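Local coordinates for YARHG domain-containing protein (Legionella pneumophila subsp. pneumophila, PDB 4G2A) that is of unknown function, combines a DUF4424 region with a YARHG domain, and is only tentatively regarded as a nutrient-binding protein, at residues Ser11-Val16 / Val137-Asp142; Ala81-Asn86 / Val92-Val97. One frame throughout, in Å; residues are numbered along the deposited sequence.

Contact 1. Residues Ser11-Val16 / Val137-Asp142; sequences SLPIPV and VNIHHD
The imidazole of His141 reaches across to the pyrrolidine ring of Pro13, and the two rings cross obliquely, CE1 of His141 lying 3.8 Å from CG of Pro13. Both residues send their CB toward the opposing segment. In His141, chi1 (-74°) sets the ring beside the backbone N and chi2 (174°) turns ND1 to the Ser11 side, with CE1 next to the proline. Ile139, two residues back and on the same side of its strand, adds a looser apolar touch, its CG2 4.4 Å from Pro13 CG. The arrangement is consistent with side chains packing across the inside of a curled beta structure: strand 136-150 alternates its side chains, and the inward-facing ones meet Pro13, at the break in strand 10-15, and the Ser11 carbonyl beside it, without any direct hydrogen bond between the two segments. Polar contact is made through one water, among buried residues, in the plane of the imidazole at its ND1 edge. It lies 2.8 Å from His141 ND1 and donates a hydrogen bond to Ser11 O, also at 2.8 Å. Around the imidazole, Phe50 and Phe95 pack edge-to-face, and Phe66 and Trp127 bring further aromatic rings against it.

Contact 2. Residues Ala81-Asn86 / Val92-Val97; sequences AGQQTN and VYDFLV. With SO4 (sulfate ion), chain L.
Gln83 lays its aliphatic chain over one face of the Tyr93 ring, and this CH-pi packing forms the apolar part of the contact. Its CG sits 4.1 Å from the centroid of the Tyr93 ring, 19° off the normal and displaced toward the rim. With a bend at chi2 (-64°), the Gln83 chain runs along the ring toward Tyr93 CB, opposite in direction to the tyrosine side chain, with NE2 3.4 Å from Tyr93 CD1 and the amide plane inclined 40° to the aromatic plane.

The polar links run through two waters, as no direct hydrogen bond joins the segments. One accepts from Gln83 NE2 at 2.7 Å and donates to Asp94 OD1 at 2.9 Å, tying the amide to a carboxylate that it does not bond itself. The other donates to Tyr93 OH at 2.7 Å and also bonds Thr85 OG1, whose second partner is Asn71; the tyrosine is therefore held over its face and at its hydroxyl.

A sulfate, probably from the crystallisation liquor, takes a hydrogen bond from Gly82 N to its O3 (2.7 Å).

The loop between strands 76-77 and 95-99 thus closes on itself at the surface. Leu79 and Pro80 also pack on Tyr93, whose backbone bonds Ser144 of strand 136-150; the chain then turns a corner at Asp94 and enters strand 95-99.

The pair illustrates how position in a beta-rich fold sets the chemistry of a contact. Contact 1 is buried and joins the interrupted strand 10-15 to strand 136-150, far along the chain, whereas contact 2 lies at the surface, between a surface loop and the residues leading into strand 95-99, nested inside the chain span that contact 1 closes. Both rely on an aromatic ring and on bridging water, but the water of contact 1 joins a backbone carbonyl to an imidazole, whereas those of contact 2 join side chain to side chain. The two meet through neighbouring strands 136-150 and 95-99: Asp142 O probably accepts a hydrogen bond from Leu96 N at 2.8 Å, and Val97 packs against His141.

Contact 1. Residues Ser11-Val16 / Val137-Asp142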
loop_
_atom_site.group_PDB
_atom_site.type_symbol
_atom_site.label_atom_id
_atom_site.label_comp_id
_atom_site.label_asym_id
_atom_site.label_seq_id
_atom_site.Cartn_x
_atom_site.Cartn_y
_atom_site.Cartn_z
ATOM N N SER A 11 6.387 7.350 -6.501
ATOM C CA SER A 11 7.001 7.281 -7.827
ATOM C C SER A 11 8.462 7.678 -7.742
ATOM O O SER A 11 8.822 8.512 -6.896
ATOM C CB SER A 11 6.278 8.207 -8.805
ATOM O OG SER A 11 5.044 7.687 -9.278
ATOM N N LEU A 12 9.301 7.083 -8.609
ATOM C CA LEU A 12 10.716 7.464 -8.728
ATOM C C LEU A 12 10.805 8.920 -9.224
ATOM O O LEU A 12 9.900 9.327 -9.969
ATOM C CB LEU A 12 11.463 6.549 -9.752
ATOM C CG LEU A 12 11.939 5.177 -9.317
ATOM C CD1 LEU A 12 12.619 4.487 -10.456
ATOM C CD2 LEU A 12 12.902 5.249 -8.130
ATOM N N PRO A 13 11.856 9.713 -8.907
ATOM C CA PRO A 13 11.982 11.022 -9.570
ATOM C C PRO A 13 12.275 10.772 -11.045
ATOM O O PRO A 13 12.837 9.725 -11.391
ATOM C CB PRO A 13 13.176 11.694 -8.861
ATOM C CG PRO A 13 13.613 10.770 -7.789
ATOM C CD PRO A 13 13.060 9.407 -8.110
ATOM N N ILE A 14 11.850 11.673 -11.927
ATOM C CA ILE A 14 12.118 11.452 -13.339
ATOM C C ILE A 14 12.750 12.700 -13.960
ATOM O O ILE A 14 12.488 13.807 -13.490
ATOM C CB ILE A 14 10.842 10.996 -14.104
ATOM C CG1 ILE A 14 9.712 12.020 -14.042
ATOM C CG2 ILE A 14 10.370 9.635 -13.641
ATOM C CD1 ILE A 14 9.226 12.400 -15.365
ATOM N N PRO A 15 13.532 12.566 -15.050
ATOM C CA PRO A 15 14.046 13.774 -15.713
ATOM C C PRO A 15 13.033 14.340 -16.717
ATOM O O PRO A 15 12.274 13.585 -17.324
ATOM C CB PRO A 15 15.311 13.281 -16.422
ATOM C CG PRO A 15 15.133 11.792 -16.598
ATOM C CD PRO A 15 13.964 11.333 -15.754
ATOM N N VAL A 16 13.032 15.677 -16.891
ATOM C CA VAL A 16 12.169 16.398 -17.831
ATOM C C VAL A 16 12.655 16.093 -19.267
ATOM O O VAL A 16 11.829 15.865 -20.153
ATOM C CB VAL A 16 12.154 17.920 -17.508
ATOM C CG1 VAL A 16 11.335 18.709 -18.529
ATOM C CG2 VAL A 16 11.625 18.174 -16.102
ATOM N N VAL A 137 24.747 13.283 -6.723
ATOM C CA VAL A 137 23.791 14.162 -6.048
ATOM C C VAL A 137 22.827 13.272 -5.291
ATOM O O VAL A 137 22.355 12.267 -5.825
ATOM C CB VAL A 137 23.087 15.167 -7.016
ATOM C CG1 VAL A 137 21.855 15.811 -6.392
ATOM C CG2 VAL A 137 24.069 16.244 -7.473
ATOM N N ASN A 138 22.593 13.611 -4.021
ATOM C CA ASN A 138 21.647 12.899 -3.170
ATOM C C ASN A 138 20.266 13.562 -3.261
ATOM O O ASN A 138 20.157 14.787 -3.120
ATOM C CB ASN A 138 22.128 12.880 -1.728
ATOM C CG ASN A 138 21.423 11.818 -0.924
ATOM O OD1 ASN A 138 21.765 10.643 -0.998
ATOM N ND2 ASN A 138 20.392 12.195 -0.183
ATOM N N ILE A 139 19.225 12.757 -3.543
ATOM C CA ILE A 139 17.841 13.218 -3.598
ATOM C C ILE A 139 17.090 12.468 -2.523
ATOM O O ILE A 139 17.237 11.259 -2.414
ATOM C CB ILE A 139 17.159 13.104 -5.019
ATOM C CG1 ILE A 139 17.914 13.936 -6.123
ATOM C CG2 ILE A 139 15.649 13.478 -4.972
ATOM C CD1 ILE A 139 18.039 15.477 -5.905
ATOM N N HIS A 140 16.323 13.193 -1.704
ATOM C CA HIS A 140 15.485 12.615 -0.657
ATOM C C HIS A 140 14.052 13.132 -0.766
ATOM O O HIS A 140 13.833 14.325 -0.950
ATOM C CB HIS A 140 16.041 12.867 0.755
ATOM C CG HIS A 140 15.266 12.146 1.818
ATOM N ND1 HIS A 140 14.276 12.777 2.539
ATOM C CD2 HIS A 140 15.322 10.851 2.197
ATOM C CE1 HIS A 140 13.785 11.858 3.356
ATOM N NE2 HIS A 140 14.376 10.683 3.180
ATOM N N HIS A 141 13.094 12.206 -0.663
ATOM C CA HIS A 141 11.659 12.425 -0.679
ATOM C C HIS A 141 11.056 12.017 0.654
ATOM O O HIS A 141 11.480 11.035 1.275
ATOM C CB HIS A 141 10.986 11.619 -1.796
ATOM C CG HIS A 141 11.208 12.136 -3.175
ATOM N ND1 HIS A 141 10.759 11.436 -4.284
ATOM C CD2 HIS A 141 11.842 13.255 -3.597
ATOM C CE1 HIS A 141 11.120 12.152 -5.334
ATOM N NE2 HIS A 141 11.776 13.255 -4.968
ATOM N N ASP A 142 10.064 12.778 1.088
ATOM C CA ASP A 142 9.298 12.530 2.306
ATOM C C ASP A 142 7.898 13.026 2.000
ATOM O O ASP A 142 7.729 14.182 1.619
ATOM C CB ASP A 142 9.934 13.215 3.540
ATOM C CG ASP A 142 9.182 13.111 4.859
ATOM O OD1 ASP A 142 8.114 12.466 4.890
ATOM O OD2 ASP A 142 9.641 13.717 5.852
HETATM O O HOH W 1 9.545 8.929 -4.241
#

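Contact 2. Residues Ala81-Asn86 / Val92-Val97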
loop_
_atom_site.group_PDB
_atom_site.type_symbol
_atom_site.label_atom_id
_atom_site.label_comp_id
_atom_site.label_asym_id
_atom_site.label_seq_id
_atom_site.Cartn_x
_atom_site.Cartn_y
_atom_site.Cartn_z
ATOM N N ALA A 81 -5.763 9.883 7.910
ATOM C CA ALA A 81 -6.373 10.633 9.014
ATOM C C ALA A 81 -5.707 12.026 9.133
ATOM O O ALA A 81 -4.481 12.152 9.009
ATOM C CB ALA A 81 -6.270 9.858 10.325
ATOM N N GLY A 82 -6.539 13.051 9.275
ATOM C CA GLY A 82 -6.116 14.443 9.377
ATOM C C GLY A 82 -5.953 15.163 8.052
ATOM O O GLY A 82 -5.508 16.308 8.047
ATOM N N GLN A 83 -6.296 14.513 6.917
ATOM C CA GLN A 83 -6.174 15.134 5.595
ATOM C C GLN A 83 -7.526 15.322 4.942
ATOM O O GLN A 83 -8.443 14.539 5.159
ATOM C CB GLN A 83 -5.263 14.330 4.641
ATOM C CG GLN A 83 -3.852 14.049 5.168
ATOM C CD GLN A 83 -2.941 15.247 5.405
ATOM O OE1 GLN A 83 -2.097 15.232 6.317
ATOM N NE2 GLN A 83 -3.037 16.285 4.574
ATOM N N GLN A 84 -7.626 16.359 4.122
ATOM C CA GLN A 84 -8.802 16.692 3.331
ATOM C C GLN A 84 -8.408 16.623 1.878
ATOM O O GLN A 84 -7.226 16.758 1.554
ATOM C CB GLN A 84 -9.346 18.085 3.714
ATOM C CG GLN A 84 -9.901 18.123 5.144
ATOM C CD GLN A 84 -10.363 19.483 5.617
ATOM O OE1 GLN A 84 -9.693 20.512 5.440
ATOM N NE2 GLN A 84 -11.486 19.493 6.320
ATOM N N THR A 85 -9.381 16.355 1.006
ATOM C CA THR A 85 -9.187 16.230 -0.445
ATOM C C THR A 85 -10.320 16.926 -1.159
ATOM O O THR A 85 -11.321 17.275 -0.535
ATOM C CB THR A 85 -9.086 14.731 -0.873
ATOM O OG1 THR A 85 -8.574 14.640 -2.203
ATOM C CG2 THR A 85 -10.419 13.974 -0.784
ATOM N N ASN A 86 -10.144 17.129 -2.465
ATOM C CA ASN A 86 -11.103 17.659 -3.437
ATOM C C ASN A 86 -10.515 17.531 -4.837
ATOM O O ASN A 86 -9.329 17.224 -4.974
ATOM C CB ASN A 86 -11.519 19.092 -3.129
ATOM C CG ASN A 86 -12.781 19.204 -2.315
ATOM O OD1 ASN A 86 -12.818 19.896 -1.295
ATOM N ND2 ASN A 86 -13.843 18.542 -2.746
ATOM N N VAL A 92 -0.944 12.872 -2.682
ATOM C CA VAL A 92 0.352 12.944 -2.015
ATOM C C VAL A 92 0.233 14.103 -1.019
ATOM O O VAL A 92 -0.325 15.143 -1.343
ATOM C CB VAL A 92 1.521 13.117 -3.057
ATOM C CG1 VAL A 92 2.804 13.626 -2.409
ATOM C CG2 VAL A 92 1.788 11.816 -3.788
ATOM N N TYR A 93 0.711 13.901 0.208
ATOM C CA TYR A 93 0.565 14.891 1.257
ATOM C C TYR A 93 1.894 15.253 1.839
ATOM O O TYR A 93 2.695 14.369 2.141
ATOM C CB TYR A 93 -0.374 14.341 2.364
ATOM C CG TYR A 93 -1.704 13.911 1.807
ATOM C CD1 TYR A 93 -2.688 14.846 1.504
ATOM C CD2 TYR A 93 -1.947 12.581 1.481
ATOM C CE1 TYR A 93 -3.896 14.465 0.927
ATOM C CE2 TYR A 93 -3.141 12.194 0.875
ATOM C CZ TYR A 93 -4.119 13.139 0.617
ATOM O OH TYR A 93 -5.304 12.783 0.033
ATOM N N ASP A 94 2.102 16.560 2.041
ATOM C CA ASP A 94 3.271 17.163 2.694
ATOM C C ASP A 94 4.563 16.677 2.052
ATOM O O ASP A 94 5.474 16.200 2.732
ATOM C CB ASP A 94 3.260 16.898 4.223
ATOM C CG ASP A 94 1.949 17.292 4.894
ATOM O OD1 ASP A 94 1.564 18.485 4.800
ATOM O OD2 ASP A 94 1.294 16.405 5.485
ATOM N N PHE A 95 4.608 16.764 0.728
ATOM C CA PHE A 95 5.776 16.414 -0.057
ATOM C C PHE A 95 6.901 17.368 0.265
ATOM O O PHE A 95 6.742 18.588 0.163
ATOM C CB PHE A 95 5.456 16.455 -1.552
ATOM C CG PHE A 95 6.642 16.116 -2.420
ATOM C CD1 PHE A 95 6.999 14.787 -2.652
ATOM C CD2 PHE A 95 7.404 17.124 -3.011
ATOM C CE1 PHE A 95 8.108 14.470 -3.447
ATOM C CE2 PHE A 95 8.498 16.805 -3.826
ATOM C CZ PHE A 95 8.842 15.480 -4.037
ATOM N N LEU A 96 8.030 16.800 0.683
ATOM C CA LEU A 96 9.259 17.504 0.983
ATOM C C LEU A 96 10.396 16.848 0.210
ATOM O O LEU A 96 10.551 15.626 0.289
ATOM C CB LEU A 96 9.569 17.483 2.497
ATOM C CG LEU A 96 8.563 18.097 3.464
ATOM C CD1 LEU A 96 8.962 17.774 4.887
ATOM C CD2 LEU A 96 8.420 19.616 3.256
ATOM N N VAL A 97 11.187 17.655 -0.529
ATOM C CA VAL A 97 12.356 17.208 -1.280
ATOM C C VAL A 97 13.586 17.999 -0.814
ATOM O O VAL A 97 13.514 19.220 -0.606
ATOM C CB VAL A 97 12.168 17.238 -2.832
ATOM C CG1 VAL A 97 11.649 18.586 -3.337
ATOM C CG2 VAL A 97 13.436 16.817 -3.574
HETATM S S SO4 L . -9.160 12.347 11.394
HETATM O O1 SO4 L . -10.092 13.306 11.982
HETATM O O2 SO4 L . -9.599 10.974 11.660
HETATM O O3 SO4 L . -9.103 12.565 9.946
HETATM O O4 SO4 L . -7.851 12.548 12.002
HETATM O O HOH W 2 -1.291 18.319 4.082
HETATM O O HOH W 3 -5.932 14.670 -1.858
#